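Carboxylesterase (Ferroplasma acidiphilum, PDB 3WJ2) probably hydrolyses carboxylic esters, as a carboxylesterase of the alpha/beta-hydrolase fold from an acid-loving archaeon. Local coordinates at residues B[79-83]-B[130-134]; B[149-153]-B[177-181]. All blocks are in the same frame, centred on the assembly; numbering follows the deposited sequence.

Interaction 1: residues B[79-83]-B[130-134]; sequences ILYYH and AYDSF
Tyr82 and Leu80, two residues apart on strand 78-82, both point to helix 125-139; with CG anti to the carbonyl carbon (chi1 -55° in Tyr82) the ring is directed toward Ser133 and Ala130. The Tyr82 OH donates a hydrogen bond to Ser133 OG (2.9 Å), which lies at the ring edge, in the ring plane. Over one face sits the Ala130 methyl, whose CB is 4.1 Å from the Tyr82 ring centroid and 20° off the normal, a CH-pi contact displaced toward the rim. Ser133 OG is also hydrogen-bonded to Asp129 O in the preceding turn, which fixes its direction. Further back along the strand, Leu80 CD1 touches Phe134 CA at 3.5 Å and meets the edge of the phenyl ring at CD1 (3.8 Å), the two side chains crossing at about a right angle. A phenylalanine in place of Tyr82 would probably leave Ser133 OG without the hydroxyl that donates to it. The axes of segments 79-82 and 130-134 run nearly antiparallel (159°) and come within 10.2 Å of each other, the layered strand-helix packing of the alpha/beta-hydrolase fold.

Interaction 2: residues B[149-153]-B[177-181]; sequences RIGVA and PAVQV
Val152 and Pro177 lie on the same side of the sheet and cross obliquely, both valine methyls facing the pyrrolidine: Val152 CG1 and CG2 each stand 3.9 Å from Pro177 CG. Val152 has CG1 anti to its carbonyl carbon (chi1 -64°), which leaves CG2 between the backbone N and the carbonyl carbon and turns both branches to the proline. Phe134 and Cys166 pack on this pair from the helices 125-139 and 157-172. The other face of the sheet carries Ala153 beside Val181, with CB to CB at 3.6 Å, so the Ala153 methyl packs directly against the branched beta carbon of Val181; Ile79 and Tyr81 of the adjoining strand also touch Ala153. On that side Val179 CG1 lies 3.9 Å from Gly151 CA, where a beta carbon on the glycine would collide with it. At the outer end, the CB atoms of Arg149 and Ala178 touch, while the extended arginine chain runs on to Leu308 O through NH1.

The backbones supply the polar part. Ala178 N donates to Ile150 O (2.8 Å, 164° at the hydrogen), Val152 N to Val179 O (2.9 Å, 173°), and Val181 N to Val152 O (2.9 Å). Val152 thus both donates and accepts, and the pairs Val152-Gln180 and Ala153-Val181 form parallel bridges, with helix 157-172 making the beta-alpha-beta crossover between the strands.

Chemically, the contact combines a ladder of peptide hydrogen bonds with apolar packing on both faces; Gln180 NE2 bonds to Pro241 O, and like the arginine it finds its polar partner outside the contact, so the cohesion here probably owes little to charge.

Overall arrangement
Read from the N terminus, the chain enters strand 78-82, passes through helix 96-106 and strand 109-113, and returns on helix 125-139, where interaction 1 closes a loop of 46 intervening residues. It then runs into strand 150-155, crosses over by helix 157-172 and reaches 177-181, where interaction 2 closes a shorter loop of 23. The two loops follow in series, neither nested nor crossing. Their centres lie 9 Å apart, and strands 78-82 and 150-155 are neighbours in the sheet: probable hydrogen bonds link Leu80 O to Ala153 N and Leu80 N to Gly151 O. Interaction 1 therefore joins a helix to the sheet, and interaction 2 extends that sheet by one strand.

Interaction 1: residues B[79-83]-B[130-134]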
loop_
_atom_site.group_PDB
_atom_site.type_symbol
_atom_site.label_atom_id
_atom_site.label_comp_id
_atom_site.label_asym_id
_atom_site.label_seq_id
_atom_site.Cartn_x
_atom_site.Cartn_y
_atom_site.Cartn_z
ATOM N N ILE B 79 24.125 12.386 23.037
ATOM C CA ILE B 79 23.770 12.190 21.593
ATOM C C ILE B 79 24.258 13.418 20.829
ATOM O O ILE B 79 23.946 14.536 21.216
ATOM C CB ILE B 79 22.262 12.068 21.512
ATOM C CG1 ILE B 79 21.716 10.801 22.096
ATOM C CG2 ILE B 79 21.768 12.290 20.059
ATOM C CD1 ILE B 79 22.210 9.469 21.455
ATOM N N LEU B 80 25.011 13.204 19.742
ATOM C CA LEU B 80 25.340 14.306 18.828
ATOM C C LEU B 80 24.146 14.413 17.879
ATOM O O LEU B 80 23.791 13.400 17.248
ATOM C CB LEU B 80 26.630 14.047 18.084
ATOM C CG LEU B 80 27.747 13.538 19.007
ATOM C CD1 LEU B 80 29.008 13.430 18.094
ATOM C CD2 LEU B 80 27.949 14.400 20.202
ATOM N N TYR B 81 23.571 15.604 17.766
ATOM C CA TYR B 81 22.329 15.807 16.978
ATOM C C TYR B 81 22.665 16.638 15.789
ATOM O O TYR B 81 23.231 17.760 15.890
ATOM C CB TYR B 81 21.238 16.515 17.840
ATOM C CG TYR B 81 19.915 16.337 17.124
ATOM C CD1 TYR B 81 19.174 15.160 17.388
ATOM C CD2 TYR B 81 19.502 17.278 16.182
ATOM C CE1 TYR B 81 17.961 14.937 16.702
ATOM C CE2 TYR B 81 18.285 17.007 15.429
ATOM C CZ TYR B 81 17.594 15.825 15.701
ATOM O OH TYR B 81 16.453 15.552 14.972
ATOM N N TYR B 82 22.284 16.174 14.599
ATOM C CA TYR B 82 22.484 16.928 13.378
ATOM C C TYR B 82 21.141 17.324 12.789
ATOM O O TYR B 82 20.281 16.528 12.399
ATOM C CB TYR B 82 23.286 16.094 12.272
ATOM C CG TYR B 82 24.616 15.592 12.858
ATOM C CD1 TYR B 82 25.717 16.371 12.808
ATOM C CD2 TYR B 82 24.675 14.310 13.536
ATOM C CE1 TYR B 82 26.906 15.988 13.452
ATOM C CE2 TYR B 82 25.869 13.919 14.137
ATOM C CZ TYR B 82 26.971 14.748 14.025
ATOM O OH TYR B 82 28.164 14.437 14.653
ATOM N N HIS B 83 20.899 18.649 12.765
ATOM C CA HIS B 83 19.531 19.117 12.423
ATOM C C HIS B 83 19.199 18.863 10.956
ATOM O O HIS B 83 20.087 18.602 10.085
ATOM C CB HIS B 83 19.513 20.703 12.613
ATOM C CG HIS B 83 20.389 21.477 11.657
ATOM N ND1 HIS B 83 19.991 21.866 10.392
ATOM C CD2 HIS B 83 21.632 21.970 11.821
ATOM C CE1 HIS B 83 20.985 22.513 9.822
ATOM N NE2 HIS B 83 21.990 22.575 10.672
ATOM N N ALA B 130 29.876 15.937 9.909
ATOM C CA ALA B 130 29.203 14.966 10.788
ATOM C C ALA B 130 30.185 13.877 11.274
ATOM O O ALA B 130 30.339 13.649 12.481
ATOM C CB ALA B 130 27.899 14.406 10.069
ATOM N N TYR B 131 30.920 13.250 10.326
ATOM C CA TYR B 131 31.856 12.212 10.708
ATOM C C TYR B 131 33.002 12.718 11.533
ATOM O O TYR B 131 33.313 12.134 12.611
ATOM C CB TYR B 131 32.401 11.628 9.433
ATOM C CG TYR B 131 33.472 10.538 9.653
ATOM C CD1 TYR B 131 33.095 9.216 9.856
ATOM C CD2 TYR B 131 34.856 10.862 9.600
ATOM C CE1 TYR B 131 34.059 8.193 9.999
ATOM C CE2 TYR B 131 35.847 9.821 9.725
ATOM C CZ TYR B 131 35.408 8.525 9.934
ATOM O OH TYR B 131 36.318 7.457 10.068
ATOM N N ASP B 132 33.560 13.846 11.096
ATOM C CA ASP B 132 34.682 14.435 11.849
ATOM C C ASP B 132 34.238 14.946 13.212
ATOM O O ASP B 132 35.016 14.771 14.193
ATOM C CB ASP B 132 35.359 15.542 11.042
ATOM C CG ASP B 132 36.121 15.002 9.842
ATOM O OD1 ASP B 132 36.505 13.781 9.739
ATOM O OD2 ASP B 132 36.411 15.835 8.964
ATOM N N SER B 133 33.007 15.522 13.343
ATOM C CA SER B 133 32.628 16.028 14.656
ATOM C C SER B 133 32.415 14.885 15.643
ATOM O O SER B 133 32.679 15.014 16.825
ATOM C CB SER B 133 31.409 17.021 14.641
ATOM O OG SER B 133 30.267 16.341 14.087
ATOM N N PHE B 134 31.864 13.709 15.154
ATOM C CA PHE B 134 31.671 12.573 16.008
ATOM C C PHE B 134 33.046 12.145 16.553
ATOM O O PHE B 134 33.163 11.936 17.750
ATOM C CB PHE B 134 30.951 11.424 15.225
ATOM C CG PHE B 134 31.057 10.114 15.979
ATOM C CD1 PHE B 134 30.392 9.952 17.201
ATOM C CD2 PHE B 134 31.965 9.115 15.543
ATOM C CE1 PHE B 134 30.554 8.764 17.981
ATOM C CE2 PHE B 134 32.116 7.957 16.348
ATOM C CZ PHE B 134 31.450 7.823 17.552
#

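Interaction 2: residues B[149-153]-B[177-181]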
loop_
_atom_site.group_PDB
_atom_site.type_symbol
_atom_site.label_atom_id
_atom_site.label_comp_id
_atom_site.label_asym_id
_atom_site.label_seq_id
_atom_site.Cartn_x
_atom_site.Cartn_y
_atom_site.Cartn_z
ATOM N N ARG B 149 28.735 6.988 27.074
ATOM C CA ARG B 149 28.729 6.628 25.628
ATOM C C ARG B 149 28.194 7.753 24.803
ATOM O O ARG B 149 27.647 8.719 25.347
ATOM C CB ARG B 149 27.876 5.380 25.344
ATOM C CG ARG B 149 28.383 4.090 26.072
ATOM C CD ARG B 149 27.689 2.739 25.659
ATOM N NE ARG B 149 28.343 1.546 26.239
ATOM C CZ ARG B 149 27.954 0.925 27.362
ATOM N NH1 ARG B 149 26.929 1.389 28.069
ATOM N NH2 ARG B 149 28.599 -0.174 27.814
ATOM N N ILE B 150 28.506 7.724 23.499
ATOM C CA ILE B 150 28.054 8.754 22.522
ATOM C C ILE B 150 27.340 8.100 21.393
ATOM O O ILE B 150 27.926 7.195 20.743
ATOM C CB ILE B 150 29.277 9.512 22.030
ATOM C CG1 ILE B 150 30.011 10.168 23.247
ATOM C CG2 ILE B 150 28.854 10.618 21.029
ATOM C CD1 ILE B 150 31.315 10.828 22.815
ATOM N N GLY B 151 26.096 8.567 21.150
ATOM C CA GLY B 151 25.316 8.136 19.919
ATOM C C GLY B 151 25.161 9.341 19.011
ATOM O O GLY B 151 25.647 10.426 19.284
ATOM N N VAL B 152 24.542 9.049 17.882
ATOM C CA VAL B 152 24.297 10.110 16.888
ATOM C C VAL B 152 22.859 10.082 16.482
ATOM O O VAL B 152 22.199 9.054 16.566
ATOM C CB VAL B 152 25.195 10.017 15.648
ATOM C CG1 VAL B 152 26.683 10.237 16.057
ATOM C CG2 VAL B 152 25.058 8.637 14.905
ATOM N N ALA B 153 22.364 11.259 16.052
ATOM C CA ALA B 153 20.926 11.347 15.740
ATOM C C ALA B 153 20.696 12.484 14.785
ATOM O O ALA B 153 21.555 13.380 14.687
ATOM C CB ALA B 153 20.186 11.594 17.040
ATOM N N PRO B 177 29.550 5.090 16.732
ATOM C CA PRO B 177 28.544 5.551 17.711
ATOM C C PRO B 177 27.754 4.434 18.388
ATOM O O PRO B 177 27.627 3.328 17.802
ATOM C CB PRO B 177 27.587 6.371 16.836
ATOM C CG PRO B 177 28.406 6.776 15.627
ATOM C CD PRO B 177 29.245 5.550 15.357
ATOM N N ALA B 178 27.216 4.709 19.600
ATOM C CA ALA B 178 26.526 3.715 20.377
ATOM C C ALA B 178 25.136 3.372 19.795
ATOM O O ALA B 178 24.648 2.296 20.024
ATOM C CB ALA B 178 26.381 4.212 21.816
ATOM N N VAL B 179 24.545 4.361 19.099
ATOM C CA VAL B 179 23.193 4.210 18.554
ATOM C C VAL B 179 23.077 5.249 17.440
ATOM O O VAL B 179 23.831 6.230 17.498
ATOM C CB VAL B 179 22.148 4.356 19.635
ATOM C CG1 VAL B 179 22.171 5.797 20.328
ATOM C CG2 VAL B 179 20.730 4.075 18.958
ATOM N N GLN B 180 22.220 4.952 16.465
ATOM C CA GLN B 180 21.855 5.915 15.432
ATOM C C GLN B 180 20.392 6.117 15.530
ATOM O O GLN B 180 19.635 5.189 15.364
ATOM C CB GLN B 180 22.370 5.469 14.022
ATOM C CG GLN B 180 21.871 4.049 13.618
ATOM C CD GLN B 180 22.369 3.647 12.263
ATOM O OE1 GLN B 180 22.355 4.435 11.355
ATOM N NE2 GLN B 180 22.813 2.342 12.129
ATOM N N VAL B 181 19.986 7.363 15.795
ATOM C CA VAL B 181 18.525 7.633 16.038
ATOM C C VAL B 181 18.108 8.483 14.804
ATOM O O VAL B 181 18.600 9.635 14.567
ATOM C CB VAL B 181 18.370 8.472 17.252
ATOM C CG1 VAL B 181 16.834 8.696 17.396
ATOM C CG2 VAL B 181 18.877 7.729 18.472
#